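Local coordinates for protein 1,3,6,8-tetrahydroxynaphthalene synthase (Streptomyces coelicolor, PDB 1U0M) that condenses five malonyl-CoA units into a pentaketide and cyclises it to 1,3,6,8-tetrahydroxynaphthalene, a precursor of melanin and naphthoquinone metabolites, at residues 82-87 and 171-176; 98-103 and 204-209; 179-184 and 235-240; 227-232 and 242-247. One frame throughout, in Å; residues are numbered along the deposited sequence.

Interaction 1. Residues 82-87 and 171-176; sequences REAKSR and VACEFC
Glu83 OE2 is held by two N-H groups of Arg82: NH2 comes in at 2.6 Å, within the guanidinium plane and on the anti lone pair of the oxygen, while NE adds a weak bond. The other oxygen, OE1, takes Arg87 NE at 2.9 Å, met nearly along its C-O axis, with a second, weak bond from Arg87 NH2. Four N-H groups thus pin the carboxylate between two arginines of one helix, and Arg87 NH2 also forms a salt bridge with Glu21. With CG anti to the carbonyl carbon, the Glu83 chain bends at chi2 (-61°), which carries the acid away from the strand although its CB points there. The helix meets the strand mainly through carbon, with one backbone N among it. Helix 73-99 runs over the central mixed sheet of the thiolase fold, its segment and strand 171-175 crossing at 138° with their axes 9.9 Å apart. The side chains of Cys173 and Phe175, two residues apart on one face of the strand, point to the helix. Phe175, with CG beside its own backbone N, presents its rim to the helix: Ala84 N lies near the ring plane, 3.6 Å from CE1, and Glu83 CB meets the same carbon obliquely at 3.7 Å. Ala84 CB sits between that ring edge and Cys173 SG, which it approaches to 4.0 Å. Arg87 adds only its aliphatic part, CD lying 4.5 Å from Phe175 CZ. Ile200 of strand 198-206 borders Cys173, Phe175 and Arg87.

Interaction 2. Residues 98-103 and 204-209; sequences DAELLA and VVRGRG
This is a polar contact between a helix C terminus and the end of a sheet strand, with a small apolar patch beneath it. Helix 73-99 stops in a Schellman motif whose C-prime residue is Glu100 (phi 62°), and the carbonyls at this end face two arginines. Arg206 NH1 makes a weak bond of 2.8 Å to Ala99 O, and both terminal nitrogens of Arg208 bond weakly to Ala99 O and Glu100 O; the modelled positions are crowded, so the details are uncertain. The guanidinium groups lie face to face, with Arg208 NH2 above the centre of that of Arg206. Such proximity of like charges is probably eased by the helix-end carbonyls and by Glu100, whose OE1 forms a long salt bridge of 3.9 Å to Arg206 NH1. Arg206, bent at chi3, also turns its NH2 to Gly209 O, 2.5 Å away and on a lone pair. A leucine in place of Arg206 would remove its bonds to Ala99 O and Gly209 O and would probably leave the loop after the strand less firmly tied to the helix end. Underneath, Ala99 CB presses on Val204 CB at a tight 3.5 Å. Strand 198-206 runs between its antiparallel neighbours 11-18 and 167-175; Cys13 of the former also touches Ala99, and Asn167 of the latter packs against Leu101.

Interaction 3. Residues 179-184 and 235-240; sequences CYQPTD and KATGFH. With GOL (glycerol), chain D.
The imidazole of His240 is enclosed on both faces and at its edge. Gln181 lies over one face: its CG stands 3.8 Å from the ring centroid, 13° off the normal, in a CH-pi contact, and its amide plane is stacked on the ring at only 11° of tilt. Lys235 CD covers the opposite face. At the edge, Asp184 OD2 approaches His240 CD2 to 2.9 Å and Thr183 OG1 stands near NE2; the acid would tend to favour a positively charged ring. A weak bond of 3.5 Å runs from His240 ND1 to Gly238 O and may bias the rotation of the ring. Beside this group sits a glycerol, probably from the crystallisation liquor: Gln181 N donates to its O1 at 2.8 Å, almost straight at 175°, and its O2 donates to Asp184 OD1 at 3.0 Å. Asn193 and Phe241 N hold it as well. Two type I turns position these side chains. The one from Gln181 to Asp184, closed by Asp184 N to Gln181 O, brings Thr183 and Asp184 to the imidazole edge, and the other, from Lys235 to Gly238, brings Lys235 back over the ring. Farther along, Cys179 SG meets the edge of the Phe239 ring, which stacks on Phe117 of the second subunit. The arrangement is that of a beta hairpin with a two-residue loop, followed by a glycine of positive phi, docked on the loop after strand 167-175 at the dimer interface, with Cys179 about 11 Å from the probable catalytic Cys146 (side chain to side chain).

Interaction 4. Residues 227-232 and 242-247; sequences EDWIMY and LLDKRV
Backbone bonds set the register. Met231 and Leu242 form an antiparallel hydrogen-bonded pair, Met231 N to Leu242 O at 3.0 Å and Leu242 N to Met231 O at 2.7 Å; two residues farther along, past the non-hydrogen-bonded pair Ile230-Leu243, Asp244 N donates almost straight (175°) to Trp229 O at 2.8 Å. Apolar contacts lie on both sides of the ribbon: Ile230 CG1 touches Leu243 CD1 at 3.6 Å, with Val247 CG1 crossing at the tip of Ile230, while Met231 CG runs alongside Leu242 CB on the other face. Charged groups gather beyond the strand end. Arg246 clasps Asp244 side-on, NE to OD2 and NH2 to OD1, from above the carboxylate plane, and OD2 also takes Arg246 N in an Asx turn. This ion pair lies over one face of the Trp229 indole, Asp244 CB above the five-membered ring and the guanidinium tilted 28° against it. An alanine in place of the tryptophan would strip away that platform and would probably leave the Asp244-Arg246 pair less firmly placed. Met231 and Tyr232 pack on Met119 of the second subunit, and Ile230 lies about 6 Å from Cys146 (side chain to side chain), so this is the open end of a beta hairpin lying between the dimer interface and the probable active site.

How the interactions relate
From the N terminus, helix 73-99 is used twice: interaction 1 closes a loop back to it from strand 167-175, and interaction 2 closes one from strand 198-206, its neighbour in the sheet. The two loops cross, their centres 22 Å apart. Interaction 1 ends just before interaction 3 begins, the segments 171-176 and 179-184 nearly joining. Interaction 3 crosses interaction 2 along the chain, though their centres lie 39 Å apart, and links the loop after strand 167-175 to the hairpin of strands 230-235 and 238-243. Interaction 4, the short closure of that hairpin, crosses interaction 3 and meets it where Tyr232 packs on Cys179 and Phe239.

Interaction 1. Residues 82-87 and 171-176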
# COMPACT_ATOMS: atom_id res chain seq x y z
N ARG A 82 -0.06 -7.44 -17.66
CA ARG A 82 0.51 -8.43 -18.57
C ARG A 82 2.03 -8.38 -18.53
O ARG A 82 2.70 -9.42 -18.42
CB ARG A 82 0.07 -8.17 -20.01
CG ARG A 82 0.70 -9.14 -21.02
CD ARG A 82 0.55 -8.64 -22.46
NE ARG A 82 1.42 -7.51 -22.77
CZ ARG A 82 1.09 -6.50 -23.57
NH1 ARG A 82 -0.10 -6.48 -24.14
NH2 ARG A 82 1.97 -5.53 -23.82
N GLU A 83 2.59 -7.16 -18.63
CA GLU A 83 4.03 -6.97 -18.63
C GLU A 83 4.69 -7.34 -17.31
O GLU A 83 5.85 -7.75 -17.28
CB GLU A 83 4.40 -5.52 -18.98
CG GLU A 83 4.05 -5.08 -20.41
CD GLU A 83 4.77 -5.89 -21.47
OE1 GLU A 83 5.90 -6.36 -21.22
OE2 GLU A 83 4.21 -6.04 -22.58
N ALA A 84 3.96 -7.19 -16.22
CA ALA A 84 4.50 -7.52 -14.91
C ALA A 84 4.48 -9.03 -14.68
O ALA A 84 5.36 -9.59 -14.03
CB ALA A 84 3.69 -6.82 -13.84
N LYS A 85 3.46 -9.69 -15.21
CA LYS A 85 3.37 -11.13 -15.03
C LYS A 85 4.43 -11.84 -15.84
O LYS A 85 5.02 -12.80 -15.36
CB LYS A 85 1.97 -11.62 -15.39
CG LYS A 85 0.99 -11.37 -14.27
CD LYS A 85 -0.39 -11.89 -14.58
CE LYS A 85 -1.29 -11.77 -13.36
NZ LYS A 85 -2.72 -11.80 -13.75
N SER A 86 4.69 -11.36 -17.05
CA SER A 86 5.72 -11.97 -17.89
C SER A 86 7.15 -11.53 -17.59
O SER A 86 8.09 -12.11 -18.12
CB SER A 86 5.42 -11.72 -19.37
OG SER A 86 5.20 -10.34 -19.63
N ARG A 87 7.34 -10.54 -16.72
CA ARG A 87 8.69 -10.08 -16.42
C ARG A 87 9.16 -10.22 -14.97
O ARG A 87 10.31 -10.56 -14.71
CB ARG A 87 8.86 -8.61 -16.84
CG ARG A 87 8.65 -8.33 -18.32
CD ARG A 87 8.82 -6.84 -18.59
NE ARG A 87 8.45 -6.46 -19.95
CZ ARG A 87 9.26 -6.51 -20.99
NH1 ARG A 87 10.51 -6.94 -20.84
NH2 ARG A 87 8.83 -6.11 -22.19
N VAL A 171 10.17 -6.48 -3.92
CA VAL A 171 9.99 -6.42 -5.36
C VAL A 171 9.51 -5.04 -5.77
O VAL A 171 8.52 -4.53 -5.25
CB VAL A 171 8.94 -7.43 -5.86
CG1 VAL A 171 8.77 -7.27 -7.37
CG2 VAL A 171 9.38 -8.83 -5.52
N ALA A 172 10.24 -4.42 -6.70
CA ALA A 172 9.89 -3.11 -7.20
C ALA A 172 9.57 -3.26 -8.69
O ALA A 172 10.38 -3.76 -9.47
CB ALA A 172 11.05 -2.15 -7.00
N CYS A 173 8.37 -2.85 -9.09
CA CYS A 173 7.97 -2.96 -10.49
C CYS A 173 7.47 -1.60 -10.94
O CYS A 173 6.44 -1.13 -10.48
CB CYS A 173 6.86 -4.01 -10.64
SG CYS A 173 6.45 -4.41 -12.33
N GLU A 174 8.19 -0.96 -11.86
CA GLU A 174 7.80 0.36 -12.32
C GLU A 174 7.80 0.54 -13.83
O GLU A 174 8.85 0.47 -14.48
CB GLU A 174 8.70 1.41 -11.65
CG GLU A 174 8.72 1.32 -10.12
CD GLU A 174 7.44 1.87 -9.47
OE1 GLU A 174 6.40 1.95 -10.18
OE2 GLU A 174 7.47 2.22 -8.27
N PHE A 175 6.62 0.76 -14.39
CA PHE A 175 6.44 0.98 -15.83
C PHE A 175 5.97 2.42 -15.99
O PHE A 175 4.81 2.67 -16.37
CB PHE A 175 5.38 0.01 -16.37
CG PHE A 175 5.73 -1.45 -16.20
CD1 PHE A 175 4.72 -2.38 -15.95
CD2 PHE A 175 7.04 -1.89 -16.34
CE1 PHE A 175 5.02 -3.75 -15.84
CE2 PHE A 175 7.35 -3.26 -16.22
CZ PHE A 175 6.33 -4.19 -15.98
N CYS A 176 6.87 3.37 -15.74
CA CYS A 176 6.50 4.79 -15.79
C CYS A 176 5.98 5.24 -17.14
O CYS A 176 5.21 6.18 -17.22
CB CYS A 176 7.69 5.68 -15.36
SG CYS A 176 8.35 5.33 -13.69

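Interaction 2. Residues 98-103 and 204-209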
# COMPACT_ATOMS: atom_id res chain seq x y z
N ASP A 98 20.78 -15.38 -5.45
CA ASP A 98 21.85 -14.58 -4.85
C ASP A 98 21.83 -14.64 -3.32
O ASP A 98 22.88 -14.82 -2.69
CB ASP A 98 21.76 -13.13 -5.30
CG ASP A 98 22.31 -12.91 -6.69
OD1 ASP A 98 21.93 -13.68 -7.60
OD2 ASP A 98 23.11 -11.98 -6.87
N ALA A 99 20.66 -14.46 -2.72
CA ALA A 99 20.55 -14.49 -1.27
C ALA A 99 20.59 -15.95 -0.81
O ALA A 99 20.72 -16.24 0.38
CB ALA A 99 19.26 -13.83 -0.83
N GLU A 100 20.49 -16.85 -1.78
CA GLU A 100 20.51 -18.28 -1.51
C GLU A 100 19.33 -18.70 -0.64
O GLU A 100 19.47 -18.94 0.56
CB GLU A 100 21.84 -18.67 -0.85
CG GLU A 100 23.05 -18.30 -1.70
CD GLU A 100 24.37 -18.69 -1.08
OE1 GLU A 100 24.58 -18.39 0.12
OE2 GLU A 100 25.22 -19.27 -1.79
N LEU A 101 18.16 -18.73 -1.27
CA LEU A 101 16.91 -19.13 -0.65
C LEU A 101 16.01 -19.63 -1.76
O LEU A 101 16.27 -19.40 -2.94
CB LEU A 101 16.18 -17.94 0.00
CG LEU A 101 16.70 -17.22 1.24
CD1 LEU A 101 17.05 -18.25 2.29
CD2 LEU A 101 17.90 -16.38 0.88
N LEU A 102 14.95 -20.31 -1.36
CA LEU A 102 13.97 -20.82 -2.31
C LEU A 102 12.74 -19.96 -2.05
O LEU A 102 12.68 -19.23 -1.05
CB LEU A 102 13.67 -22.29 -2.02
CG LEU A 102 13.67 -22.60 -0.52
CD1 LEU A 102 12.49 -23.50 -0.17
CD2 LEU A 102 14.99 -23.25 -0.14
N ALA A 103 11.76 -20.02 -2.95
CA ALA A 103 10.54 -19.25 -2.78
C ALA A 103 10.03 -19.40 -1.36
O ALA A 103 9.54 -18.45 -0.74
CB ALA A 103 9.49 -19.74 -3.77
N VAL A 204 16.44 -9.63 -1.72
CA VAL A 204 16.08 -10.35 -0.52
C VAL A 204 16.81 -9.75 0.67
O VAL A 204 17.91 -9.22 0.53
CB VAL A 204 16.45 -11.83 -0.63
CG1 VAL A 204 15.88 -12.60 0.55
CG2 VAL A 204 15.94 -12.39 -1.95
N VAL A 205 16.18 -9.81 1.83
CA VAL A 205 16.79 -9.31 3.04
C VAL A 205 16.69 -10.40 4.09
O VAL A 205 15.72 -10.48 4.84
CB VAL A 205 16.09 -8.04 3.55
CG1 VAL A 205 16.40 -6.87 2.62
CG2 VAL A 205 14.60 -8.27 3.64
N ARG A 206 17.70 -11.26 4.11
CA ARG A 206 17.75 -12.36 5.06
C ARG A 206 18.35 -11.85 6.37
O ARG A 206 19.43 -11.27 6.38
CB ARG A 206 18.58 -13.51 4.49
CG ARG A 206 20.04 -13.18 4.26
CD ARG A 206 20.72 -14.19 3.34
NE ARG A 206 21.89 -14.82 3.95
CZ ARG A 206 22.90 -15.35 3.27
NH1 ARG A 206 22.90 -15.33 1.94
NH2 ARG A 206 23.93 -15.90 3.92
N GLY A 207 17.62 -12.06 7.46
CA GLY A 207 18.10 -11.63 8.76
C GLY A 207 19.02 -12.69 9.31
O GLY A 207 19.88 -12.41 10.14
N ARG A 208 18.83 -13.91 8.83
CA ARG A 208 19.62 -15.07 9.24
C ARG A 208 21.11 -14.74 9.23
O ARG A 208 21.84 -15.13 10.14
CB ARG A 208 19.33 -16.25 8.31
CG ARG A 208 20.44 -16.56 7.30
CD ARG A 208 19.90 -16.58 5.88
NE ARG A 208 20.80 -17.29 4.97
CZ ARG A 208 20.60 -17.39 3.66
NH1 ARG A 208 19.54 -16.83 3.11
NH2 ARG A 208 21.46 -18.07 2.90
N GLY A 209 21.54 -14.03 8.20
CA GLY A 209 22.94 -13.68 8.07
C GLY A 209 23.35 -13.74 6.62
O GLY A 209 23.85 -14.75 6.14

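Interaction 3. Residues 179-184 and 235-240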
# COMPACT_ATOMS: atom_id res chain seq x y z
N CYS A 179 2.35 5.87 -17.76
CA CYS A 179 1.73 7.01 -17.12
C CYS A 179 1.96 8.23 -17.98
O CYS A 179 1.78 9.35 -17.54
CB CYS A 179 2.28 7.22 -15.71
SG CYS A 179 1.67 5.99 -14.51
N TYR A 180 2.37 8.01 -19.23
CA TYR A 180 2.59 9.12 -20.16
C TYR A 180 1.23 9.71 -20.53
O TYR A 180 0.34 8.97 -20.95
CB TYR A 180 3.30 8.62 -21.43
CG TYR A 180 3.35 9.66 -22.53
CD1 TYR A 180 4.05 10.87 -22.36
CD2 TYR A 180 2.66 9.46 -23.72
CE1 TYR A 180 4.04 11.85 -23.35
CE2 TYR A 180 2.64 10.43 -24.71
CZ TYR A 180 3.32 11.62 -24.52
OH TYR A 180 3.26 12.59 -25.49
N GLN A 181 1.08 11.03 -20.38
CA GLN A 181 -0.18 11.71 -20.68
C GLN A 181 -0.01 12.82 -21.71
O GLN A 181 0.33 13.96 -21.37
CB GLN A 181 -0.77 12.33 -19.41
CG GLN A 181 -0.85 11.41 -18.22
CD GLN A 181 -1.97 10.38 -18.29
OE1 GLN A 181 -2.04 9.49 -17.46
NE2 GLN A 181 -2.85 10.51 -19.28
N PRO A 182 -0.29 12.51 -22.99
CA PRO A 182 -0.17 13.48 -24.09
C PRO A 182 -0.78 14.83 -23.74
O PRO A 182 -0.29 15.88 -24.18
CB PRO A 182 -0.93 12.80 -25.22
CG PRO A 182 -0.71 11.37 -24.96
CD PRO A 182 -0.90 11.26 -23.48
N THR A 183 -1.83 14.79 -22.94
CA THR A 183 -2.54 15.99 -22.50
C THR A 183 -1.77 16.94 -21.58
O THR A 183 -2.03 18.14 -21.59
CB THR A 183 -3.86 15.61 -21.79
OG1 THR A 183 -3.57 14.77 -20.68
CG2 THR A 183 -4.78 14.88 -22.74
N ASP A 184 -0.85 16.42 -20.77
CA ASP A 184 -0.07 17.26 -19.87
C ASP A 184 0.94 18.06 -20.71
O ASP A 184 1.91 17.51 -21.23
CB ASP A 184 0.65 16.39 -18.82
CG ASP A 184 -0.31 15.79 -17.79
OD1 ASP A 184 0.11 14.93 -16.97
OD2 ASP A 184 -1.49 16.17 -17.79
N LYS A 235 -7.14 11.02 -12.75
CA LYS A 235 -8.21 11.31 -13.69
C LYS A 235 -8.71 10.09 -14.47
O LYS A 235 -8.21 8.98 -14.31
CB LYS A 235 -7.71 12.35 -14.70
CG LYS A 235 -7.21 13.62 -14.04
CD LYS A 235 -6.50 14.51 -15.02
CE LYS A 235 -6.04 15.80 -14.33
NZ LYS A 235 -5.55 16.76 -15.32
N ALA A 236 -9.68 10.33 -15.34
CA ALA A 236 -10.23 9.27 -16.16
C ALA A 236 -9.13 8.73 -17.07
O ALA A 236 -9.20 7.60 -17.53
CB ALA A 236 -11.37 9.80 -16.98
N THR A 237 -8.11 9.55 -17.33
CA THR A 237 -6.99 9.18 -18.19
C THR A 237 -5.90 8.44 -17.42
O THR A 237 -4.92 7.95 -17.99
CB THR A 237 -6.36 10.42 -18.85
OG1 THR A 237 -6.55 11.55 -18.00
CG2 THR A 237 -7.01 10.72 -20.19
N GLY A 238 -6.07 8.37 -16.11
CA GLY A 238 -5.09 7.66 -15.31
C GLY A 238 -4.37 8.56 -14.34
O GLY A 238 -4.95 9.50 -13.80
N PHE A 239 -3.09 8.27 -14.12
CA PHE A 239 -2.30 9.03 -13.19
C PHE A 239 -1.46 10.10 -13.87
O PHE A 239 -0.65 9.79 -14.75
CB PHE A 239 -1.38 8.09 -12.39
CG PHE A 239 -2.13 7.02 -11.64
CD1 PHE A 239 -3.39 7.28 -11.10
CD2 PHE A 239 -1.57 5.76 -11.45
CE1 PHE A 239 -4.07 6.31 -10.38
CE2 PHE A 239 -2.24 4.78 -10.74
CZ PHE A 239 -3.50 5.05 -10.20
N HIS A 240 -1.68 11.34 -13.46
CA HIS A 240 -0.94 12.49 -13.99
C HIS A 240 0.04 12.92 -12.90
O HIS A 240 -0.35 13.36 -11.82
CB HIS A 240 -1.90 13.65 -14.33
CG HIS A 240 -2.83 13.36 -15.47
ND1 HIS A 240 -3.76 12.34 -15.42
CD2 HIS A 240 -3.00 13.97 -16.66
CE1 HIS A 240 -4.47 12.35 -16.54
NE2 HIS A 240 -4.03 13.33 -17.31
C1 GOL D . 2.57 13.43 -18.45
O1 GOL D . 3.23 12.48 -19.31
C2 GOL D . 2.93 13.02 -17.03
O2 GOL D . 2.89 14.21 -16.24
C3 GOL D . 1.94 11.99 -16.57
O3 GOL D . 2.16 11.49 -15.25

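Interaction 4. Residues 227-232 and 242-247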
# COMPACT_ATOMS: atom_id res chain seq x y z
N GLU A 227 3.15 18.24 0.85
CA GLU A 227 2.25 17.15 0.48
C GLU A 227 1.95 17.08 -1.01
O GLU A 227 2.00 16.01 -1.61
CB GLU A 227 0.93 17.24 1.25
CG GLU A 227 1.09 17.22 2.75
CD GLU A 227 1.13 18.62 3.35
OE1 GLU A 227 1.60 19.57 2.68
OE2 GLU A 227 0.71 18.75 4.52
N ASP A 228 1.65 18.23 -1.61
CA ASP A 228 1.33 18.31 -3.03
C ASP A 228 2.52 18.60 -3.93
O ASP A 228 2.34 18.89 -5.11
CB ASP A 228 0.24 19.36 -3.29
CG ASP A 228 0.71 20.79 -2.99
OD1 ASP A 228 1.72 21.24 -3.57
OD2 ASP A 228 0.04 21.46 -2.18
N TRP A 229 3.73 18.51 -3.39
CA TRP A 229 4.91 18.79 -4.20
C TRP A 229 5.33 17.69 -5.17
O TRP A 229 5.86 17.97 -6.24
CB TRP A 229 6.05 19.21 -3.28
CG TRP A 229 5.83 20.61 -2.76
CD1 TRP A 229 4.63 21.26 -2.67
CD2 TRP A 229 6.82 21.54 -2.33
NE1 TRP A 229 4.82 22.55 -2.21
CE2 TRP A 229 6.15 22.74 -1.99
CE3 TRP A 229 8.21 21.48 -2.19
CZ2 TRP A 229 6.83 23.87 -1.53
CZ3 TRP A 229 8.89 22.60 -1.73
CH2 TRP A 229 8.19 23.78 -1.40
N ILE A 230 5.09 16.43 -4.80
CA ILE A 230 5.38 15.28 -5.66
C ILE A 230 4.16 14.38 -5.51
O ILE A 230 4.06 13.58 -4.58
CB ILE A 230 6.65 14.54 -5.22
CG1 ILE A 230 7.78 15.56 -4.96
CG2 ILE A 230 7.08 13.58 -6.33
CD1 ILE A 230 9.11 14.94 -4.57
N MET A 231 3.21 14.53 -6.43
CA MET A 231 1.96 13.80 -6.34
C MET A 231 1.33 13.40 -7.66
O MET A 231 1.78 13.76 -8.74
CB MET A 231 0.94 14.68 -5.62
CG MET A 231 0.55 15.88 -6.49
SD MET A 231 -0.50 17.07 -5.65
CE MET A 231 -2.11 16.21 -5.72
N TYR A 232 0.23 12.67 -7.52
CA TYR A 232 -0.54 12.23 -8.66
C TYR A 232 -1.88 12.96 -8.73
O TYR A 232 -2.53 13.17 -7.71
CB TYR A 232 -0.84 10.72 -8.54
CG TYR A 232 0.14 9.79 -9.22
CD1 TYR A 232 0.20 8.45 -8.86
CD2 TYR A 232 0.96 10.23 -10.25
CE1 TYR A 232 1.06 7.57 -9.50
CE2 TYR A 232 1.83 9.37 -10.90
CZ TYR A 232 1.87 8.02 -10.52
OH TYR A 232 2.68 7.13 -11.18
N LEU A 242 2.66 15.14 -10.93
CA LEU A 242 2.91 16.55 -10.68
C LEU A 242 4.15 16.71 -9.80
O LEU A 242 4.23 16.17 -8.68
CB LEU A 242 1.71 17.20 -9.99
CG LEU A 242 0.48 17.57 -10.82
CD1 LEU A 242 -0.05 16.38 -11.59
CD2 LEU A 242 -0.59 18.10 -9.89
N LEU A 243 5.12 17.46 -10.31
CA LEU A 243 6.35 17.70 -9.59
C LEU A 243 6.59 19.21 -9.52
O LEU A 243 6.86 19.86 -10.54
CB LEU A 243 7.49 17.01 -10.33
CG LEU A 243 8.87 16.96 -9.67
CD1 LEU A 243 8.80 16.23 -8.33
CD2 LEU A 243 9.81 16.26 -10.63
N ASP A 244 6.48 19.76 -8.31
CA ASP A 244 6.66 21.19 -8.07
C ASP A 244 8.08 21.64 -8.39
O ASP A 244 9.06 20.99 -8.04
CB ASP A 244 6.33 21.53 -6.61
CG ASP A 244 6.27 23.03 -6.35
OD1 ASP A 244 5.16 23.53 -6.06
OD2 ASP A 244 7.31 23.70 -6.44
N LYS A 245 8.17 22.78 -9.07
CA LYS A 245 9.43 23.39 -9.48
C LYS A 245 10.42 23.48 -8.33
O LYS A 245 11.63 23.40 -8.53
CB LYS A 245 9.17 24.81 -10.00
CG LYS A 245 8.07 24.92 -11.07
CD LYS A 245 6.72 24.30 -10.65
CE LYS A 245 6.27 24.73 -9.25
NZ LYS A 245 6.16 26.21 -9.08
N ARG A 246 9.89 23.63 -7.12
CA ARG A 246 10.67 23.76 -5.89
C ARG A 246 11.23 22.49 -5.28
O ARG A 246 11.90 22.54 -4.24
CB ARG A 246 9.83 24.46 -4.83
CG ARG A 246 9.43 25.87 -5.18
CD ARG A 246 8.37 26.39 -4.22
NE ARG A 246 7.11 25.66 -4.36
CZ ARG A 246 5.99 25.99 -3.73
NH1 ARG A 246 5.96 27.03 -2.91
NH2 ARG A 246 4.88 25.28 -3.93
N VAL A 247 10.98 21.34 -5.89
CA VAL A 247 11.46 20.09 -5.34
C VAL A 247 12.96 20.02 -5.07
O VAL A 247 13.38 19.62 -3.99
CB VAL A 247 11.03 18.90 -6.23
CG1 VAL A 247 11.63 17.60 -5.69
CG2 VAL A 247 9.51 18.79 -6.23